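Local coordinates for zinc phosphodiesterase ELAC protein 1 (Homo sapiens, PDB 3ZWF), which removes 2',3'-cyclic phosphate from cleaved tRNAs during tRNA repair and shows some tRNA 3'-processing endonuclease activity, as a homodimeric two-zinc phosphodiesterase, at residues A[55-69]-A[89-101]. Sequence-based numbering, arbitrary orientation.
Sequences KIFITHLHGDHFFGL and IEIYGPVGLRDFI. With ZN (zinc ion), chain E; ZN (zinc ion), chain D.
Glu-90 OE1 is gripped from opposite faces of its carboxylate plane: Lys-55 NZ makes a salt bridge at 2.7 Å and Tyr-92 OH donates a hydrogen bond at 2.8 Å. The short strand segments 55-57 and 89-94, parallel neighbours in a sheet of the metallo-beta-lactamase fold, run 7° apart. Three backbone hydrogen bonds set the parallel register: Ile-56 N to Glu-90 O, Tyr-92 N to Ile-56 O and Ile-58 N to Tyr-92 O. On the face of Lys-55 and Glu-90, the Phe-57 and Tyr-92 rings are nearly parallel but offset, with little overlap, Phe-57 CE2 3.6 Å from Tyr-92 CD1; Leu-165 touches both.

Beyond strand 55-57 the chain enters the loop carrying the HxHxDH motif, residues 60-65. His-60 and His-62 bind one zinc, Asp-64 and His-65 the other, a water bridges both, and Asp-251, His-180 and His-311 complete the site. Ile-58, Leu-61, Phe-66 and Leu-69 pack against the end of strand 89-94 and the start of helix 97-107: Leu-61 CG meets Pro-94 CG at 3.9 Å, while Leu-97 CD2 abuts Ile-58 CG1 at 3.8 Å. A chi1 of 80° turns the Phe-66 ring toward the helix, edge against the face of Phe-100 in a T-shaped stack, planes at 81°, with CE2 3.6 Å from Phe-100 CE2.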
loop_
_atom_site.group_PDB
_atom_site.type_symbol
_atom_site.label_atom_id
_atom_site.label_comp_id
_atom_site.label_asym_id
_atom_site.label_seq_id
_atom_site.Cartn_x
_atom_site.Cartn_y
_atom_site.Cartn_z
ATOM N N LYS A 55 -0.833 -17.193 -8.647
ATOM C CA LYS A 55 0.316 -16.559 -9.267
ATOM C C LYS A 55 0.117 -15.058 -9.349
ATOM O O LYS A 55 -0.995 -14.584 -9.542
ATOM C CB LYS A 55 0.570 -17.113 -10.687
ATOM C CG LYS A 55 0.759 -18.629 -10.747
ATOM C CD LYS A 55 1.179 -19.121 -12.132
ATOM C CE LYS A 55 1.017 -20.641 -12.256
ATOM N NZ LYS A 55 1.868 -21.341 -11.291
ATOM N N ILE A 56 1.232 -14.347 -9.241
ATOM C CA ILE A 56 1.286 -12.907 -9.341
ATOM C C ILE A 56 2.431 -12.496 -10.242
ATOM O O ILE A 56 3.558 -13.008 -10.118
ATOM C CB ILE A 56 1.451 -12.270 -7.895
ATOM C CG1 ILE A 56 0.282 -12.733 -7.015
ATOM C CG2 ILE A 56 1.497 -10.753 -7.964
ATOM C CD1 ILE A 56 0.384 -12.351 -5.551
ATOM N N PHE A 57 2.148 -11.595 -11.163
ATOM C CA PHE A 57 3.093 -11.117 -12.140
ATOM C C PHE A 57 3.201 -9.601 -12.019
ATOM O O PHE A 57 2.207 -8.901 -12.188
ATOM C CB PHE A 57 2.641 -11.495 -13.580
ATOM C CG PHE A 57 2.392 -12.974 -13.793
ATOM C CD1 PHE A 57 1.199 -13.579 -13.427
ATOM C CD2 PHE A 57 3.380 -13.763 -14.385
ATOM C CE1 PHE A 57 0.986 -14.920 -13.603
ATOM C CE2 PHE A 57 3.170 -15.106 -14.563
ATOM C CZ PHE A 57 1.971 -15.699 -14.206
ATOM N N ILE A 58 4.419 -9.105 -11.816
ATOM C CA ILE A 58 4.656 -7.651 -11.680
ATOM C C ILE A 58 5.432 -7.107 -12.852
ATOM O O ILE A 58 6.518 -7.629 -13.191
ATOM C CB ILE A 58 5.439 -7.338 -10.351
ATOM C CG1 ILE A 58 4.691 -7.854 -9.120
ATOM C CG2 ILE A 58 5.714 -5.836 -10.234
ATOM C CD1 ILE A 58 3.261 -7.280 -8.886
ATOM N N THR A 59 4.846 -6.120 -13.544
ATOM C CA THR A 59 5.411 -5.615 -14.835
ATOM C C THR A 59 6.651 -4.748 -14.646
ATOM O O THR A 59 7.567 -4.789 -15.435
ATOM C CB THR A 59 4.420 -4.804 -15.630
ATOM O OG1 THR A 59 3.950 -3.693 -14.840
ATOM C CG2 THR A 59 3.214 -5.677 -16.072
ATOM N N HIS A 60 6.706 -3.994 -13.530
ATOM C CA HIS A 60 7.814 -3.100 -13.259
ATOM C C HIS A 60 7.731 -2.576 -11.843
ATOM O O HIS A 60 6.640 -2.548 -11.287
ATOM C CB HIS A 60 7.937 -1.970 -14.262
ATOM C CG HIS A 60 6.843 -0.935 -14.234
ATOM N ND1 HIS A 60 5.528 -1.194 -14.603
ATOM C CD2 HIS A 60 6.938 0.405 -14.101
ATOM C CE1 HIS A 60 4.843 -0.063 -14.560
ATOM N NE2 HIS A 60 5.671 0.926 -14.260
ATOM N N LEU A 61 8.879 -2.137 -11.341
ATOM C CA LEU A 61 8.958 -1.684 -9.949
ATOM C C LEU A 61 8.689 -0.183 -9.782
ATOM O O LEU A 61 9.500 0.530 -9.160
ATOM C CB LEU A 61 10.331 -2.086 -9.373
ATOM C CG LEU A 61 10.572 -3.597 -9.304
ATOM C CD1 LEU A 61 11.936 -3.961 -8.695
ATOM C CD2 LEU A 61 9.434 -4.262 -8.504
ATOM N N HIS A 62 7.533 0.271 -10.285
ATOM C CA HIS A 62 6.949 1.562 -9.910
ATOM C C HIS A 62 5.878 1.266 -8.903
ATOM O O HIS A 62 5.194 0.278 -9.000
ATOM C CB HIS A 62 6.388 2.310 -11.098
ATOM C CG HIS A 62 7.414 3.106 -11.827
ATOM N ND1 HIS A 62 7.233 3.522 -13.123
ATOM C CD2 HIS A 62 8.606 3.605 -11.426
ATOM C CE1 HIS A 62 8.271 4.244 -13.491
ATOM N NE2 HIS A 62 9.134 4.292 -12.479
ATOM N N GLY A 63 5.734 2.120 -7.889
ATOM C CA GLY A 63 4.891 1.796 -6.767
ATOM C C GLY A 63 3.422 1.512 -7.051
ATOM O O GLY A 63 2.803 0.686 -6.363
ATOM N N ASP A 64 2.878 2.140 -8.093
ATOM C CA ASP A 64 1.496 1.942 -8.518
ATOM C C ASP A 64 1.253 0.565 -9.149
ATOM O O ASP A 64 0.117 0.242 -9.496
ATOM C CB ASP A 64 0.976 3.050 -9.502
ATOM C CG ASP A 64 1.871 3.308 -10.660
ATOM O OD1 ASP A 64 3.121 3.446 -10.504
ATOM O OD2 ASP A 64 1.308 3.370 -11.772
ATOM N N HIS A 65 2.331 -0.226 -9.251
ATOM C CA HIS A 65 2.239 -1.607 -9.717
ATOM C C HIS A 65 2.648 -2.664 -8.684
ATOM O O HIS A 65 2.549 -3.864 -8.992
ATOM C CB HIS A 65 3.042 -1.736 -11.036
ATOM C CG HIS A 65 2.582 -0.763 -12.071
ATOM N ND1 HIS A 65 1.799 -1.125 -13.151
ATOM C CD2 HIS A 65 2.740 0.576 -12.152
ATOM C CE1 HIS A 65 1.510 -0.039 -13.844
ATOM N NE2 HIS A 65 2.065 1.003 -13.254
ATOM N N PHE A 66 3.158 -2.270 -7.506
ATOM C CA PHE A 66 3.573 -3.266 -6.523
ATOM C C PHE A 66 3.457 -2.901 -5.049
ATOM O O PHE A 66 3.570 -3.779 -4.214
ATOM C CB PHE A 66 4.989 -3.807 -6.776
ATOM C CG PHE A 66 6.097 -2.942 -6.315
ATOM C CD1 PHE A 66 6.514 -1.874 -7.064
ATOM C CD2 PHE A 66 6.788 -3.219 -5.118
ATOM C CE1 PHE A 66 7.560 -1.045 -6.626
ATOM C CE2 PHE A 66 7.851 -2.414 -4.709
ATOM C CZ PHE A 66 8.235 -1.331 -5.487
ATOM N N PHE A 67 3.190 -1.642 -4.736
ATOM C CA PHE A 67 3.120 -1.247 -3.325
ATOM C C PHE A 67 1.985 -1.953 -2.582
ATOM O O PHE A 67 2.013 -1.994 -1.340
ATOM C CB PHE A 67 2.972 0.273 -3.138
ATOM C CG PHE A 67 4.226 1.072 -3.295
ATOM C CD1 PHE A 67 5.481 0.501 -3.419
ATOM C CD2 PHE A 67 4.124 2.443 -3.371
ATOM C CE1 PHE A 67 6.597 1.307 -3.578
ATOM C CE2 PHE A 67 5.254 3.246 -3.531
ATOM C CZ PHE A 67 6.470 2.671 -3.649
ATOM N N GLY A 68 0.980 -2.444 -3.292
ATOM C CA GLY A 68 -0.094 -3.247 -2.698
ATOM C C GLY A 68 0.237 -4.693 -2.353
ATOM O O GLY A 68 -0.571 -5.405 -1.738
ATOM N N LEU A 69 1.401 -5.149 -2.790
ATOM C CA LEU A 69 1.777 -6.568 -2.653
ATOM C C LEU A 69 1.954 -7.084 -1.217
ATOM O O LEU A 69 1.415 -8.119 -0.857
ATOM C CB LEU A 69 2.971 -6.909 -3.590
ATOM C CG LEU A 69 3.279 -8.398 -3.712
ATOM C CD1 LEU A 69 2.052 -9.199 -4.156
ATOM C CD2 LEU A 69 4.374 -8.503 -4.806
ATOM N N ILE A 89 2.307 -19.922 -3.668
ATOM C CA ILE A 89 2.055 -18.817 -4.591
ATOM C C ILE A 89 3.377 -18.461 -5.313
ATOM O O ILE A 89 4.404 -18.235 -4.696
ATOM C CB ILE A 89 1.459 -17.561 -3.898
ATOM C CG1 ILE A 89 0.072 -17.881 -3.330
ATOM C CG2 ILE A 89 1.330 -16.413 -4.900
ATOM C CD1 ILE A 89 -0.597 -16.730 -2.599
ATOM N N GLU A 90 3.315 -18.392 -6.632
ATOM C CA GLU A 90 4.476 -17.987 -7.428
ATOM C C GLU A 90 4.384 -16.540 -7.813
ATOM O O GLU A 90 3.354 -16.090 -8.351
ATOM C CB GLU A 90 4.555 -18.814 -8.728
ATOM C CG GLU A 90 4.699 -20.259 -8.471
ATOM C CD GLU A 90 4.716 -21.081 -9.760
ATOM O OE1 GLU A 90 4.399 -20.559 -10.861
ATOM O OE2 GLU A 90 5.055 -22.270 -9.646
ATOM N N ILE A 91 5.460 -15.806 -7.570
ATOM C CA ILE A 91 5.508 -14.398 -7.883
ATOM C C ILE A 91 6.617 -14.152 -8.889
ATOM O O ILE A 91 7.768 -14.545 -8.663
ATOM C CB ILE A 91 5.735 -13.555 -6.601
ATOM C CG1 ILE A 91 4.636 -13.864 -5.589
ATOM C CG2 ILE A 91 5.793 -12.057 -6.957
ATOM C CD1 ILE A 91 4.787 -13.139 -4.227
ATOM N N TYR A 92 6.269 -13.531 -10.002
ATOM C CA TYR A 92 7.239 -13.178 -11.037
ATOM C C TYR A 92 7.388 -11.682 -11.136
ATOM O O TYR A 92 6.387 -10.973 -11.211
ATOM C CB TYR A 92 6.751 -13.733 -12.402
ATOM C CG TYR A 92 6.639 -15.243 -12.416
ATOM C CD1 TYR A 92 5.481 -15.877 -11.978
ATOM C CD2 TYR A 92 7.679 -16.053 -12.916
ATOM C CE1 TYR A 92 5.381 -17.268 -11.981
ATOM C CE2 TYR A 92 7.579 -17.425 -12.906
ATOM C CZ TYR A 92 6.422 -18.027 -12.453
ATOM O OH TYR A 92 6.359 -19.421 -12.450
ATOM N N GLY A 93 8.606 -11.165 -11.123
ATOM C CA GLY A 93 8.793 -9.728 -11.336
ATOM C C GLY A 93 10.243 -9.344 -11.457
ATOM O O GLY A 93 11.119 -10.226 -11.486
ATOM N N PRO A 94 10.514 -8.056 -11.652
ATOM C CA PRO A 94 11.874 -7.648 -11.848
ATOM C C PRO A 94 12.800 -7.914 -10.667
ATOM O O PRO A 94 12.367 -7.939 -9.535
ATOM C CB PRO A 94 11.767 -6.145 -12.121
ATOM C CG PRO A 94 10.363 -5.906 -12.469
ATOM C CD PRO A 94 9.583 -6.916 -11.749
ATOM N N VAL A 95 14.080 -8.089 -10.972
ATOM C CA VAL A 95 15.125 -8.108 -9.943
ATOM C C VAL A 95 14.885 -6.987 -8.928
ATOM O O VAL A 95 14.736 -5.827 -9.301
ATOM C CB VAL A 95 16.541 -7.970 -10.572
ATOM C CG1 VAL A 95 17.625 -7.741 -9.475
ATOM C CG2 VAL A 95 16.858 -9.198 -11.366
ATOM N N GLY A 96 14.920 -7.356 -7.645
ATOM C CA GLY A 96 14.684 -6.436 -6.534
ATOM C C GLY A 96 13.417 -6.780 -5.788
ATOM O O GLY A 96 13.261 -6.449 -4.579
ATOM N N LEU A 97 12.498 -7.439 -6.477
ATOM C CA LEU A 97 11.198 -7.746 -5.880
ATOM C C LEU A 97 11.293 -8.767 -4.731
ATOM O O LEU A 97 10.606 -8.647 -3.719
ATOM C CB LEU A 97 10.196 -8.225 -6.949
ATOM C CG LEU A 97 8.790 -8.518 -6.444
ATOM C CD1 LEU A 97 8.104 -7.247 -5.933
ATOM C CD2 LEU A 97 7.916 -9.119 -7.611
ATOM N N ARG A 98 12.124 -9.788 -4.904
ATOM C CA ARG A 98 12.206 -10.834 -3.890
ATOM C C ARG A 98 12.624 -10.255 -2.527
ATOM O O ARG A 98 11.992 -10.534 -1.503
ATOM C CB ARG A 98 13.186 -11.926 -4.286
ATOM C CG ARG A 98 13.204 -13.122 -3.324
ATOM C CD ARG A 98 14.258 -14.162 -3.695
ATOM N NE ARG A 98 14.088 -14.645 -5.062
ATOM C CZ ARG A 98 15.039 -14.686 -5.990
ATOM N NH1 ARG A 98 16.268 -14.242 -5.756
ATOM N NH2 ARG A 98 14.742 -15.196 -7.164
ATOM N N ASP A 99 13.685 -9.456 -2.534
ATOM C CA ASP A 99 14.214 -8.867 -1.265
ATOM C C ASP A 99 13.217 -7.897 -0.664
ATOM O O ASP A 99 13.059 -7.839 0.550
ATOM C CB ASP A 99 15.543 -8.169 -1.527
ATOM C CG ASP A 99 16.682 -9.161 -1.853
ATOM O OD1 ASP A 99 16.553 -10.371 -1.544
ATOM O OD2 ASP A 99 17.710 -8.712 -2.417
ATOM N N PHE A 100 12.504 -7.149 -1.510
ATOM C CA PHE A 100 11.485 -6.232 -1.062
ATOM C C PHE A 100 10.438 -6.964 -0.243
ATOM O O PHE A 100 10.075 -6.544 0.869
ATOM C CB PHE A 100 10.800 -5.494 -2.217
ATOM C CG PHE A 100 9.637 -4.676 -1.781
ATOM C CD1 PHE A 100 9.834 -3.509 -1.083
ATOM C CD2 PHE A 100 8.334 -5.079 -2.052
ATOM C CE1 PHE A 100 8.737 -2.750 -0.645
ATOM C CE2 PHE A 100 7.240 -4.303 -1.657
ATOM C CZ PHE A 100 7.450 -3.147 -0.966
ATOM N N ILE A 101 9.929 -8.059 -0.779
ATOM C CA ILE A 101 8.885 -8.833 -0.095
ATOM C C ILE A 101 9.439 -9.446 1.222
ATOM O O ILE A 101 8.823 -9.321 2.291
ATOM C CB ILE A 101 8.234 -9.923 -1.003
ATOM C CG1 ILE A 101 7.557 -9.291 -2.222
ATOM C CG2 ILE A 101 7.233 -10.730 -0.197
ATOM C CD1 ILE A 101 7.295 -10.259 -3.363
HETATM ZN ZN ZN E . 5.544 3.211 -14.436
HETATM ZN ZN ZN D . 2.188 3.132 -13.758
HETATM O O HOH W 1 4.174 3.226 -12.895
#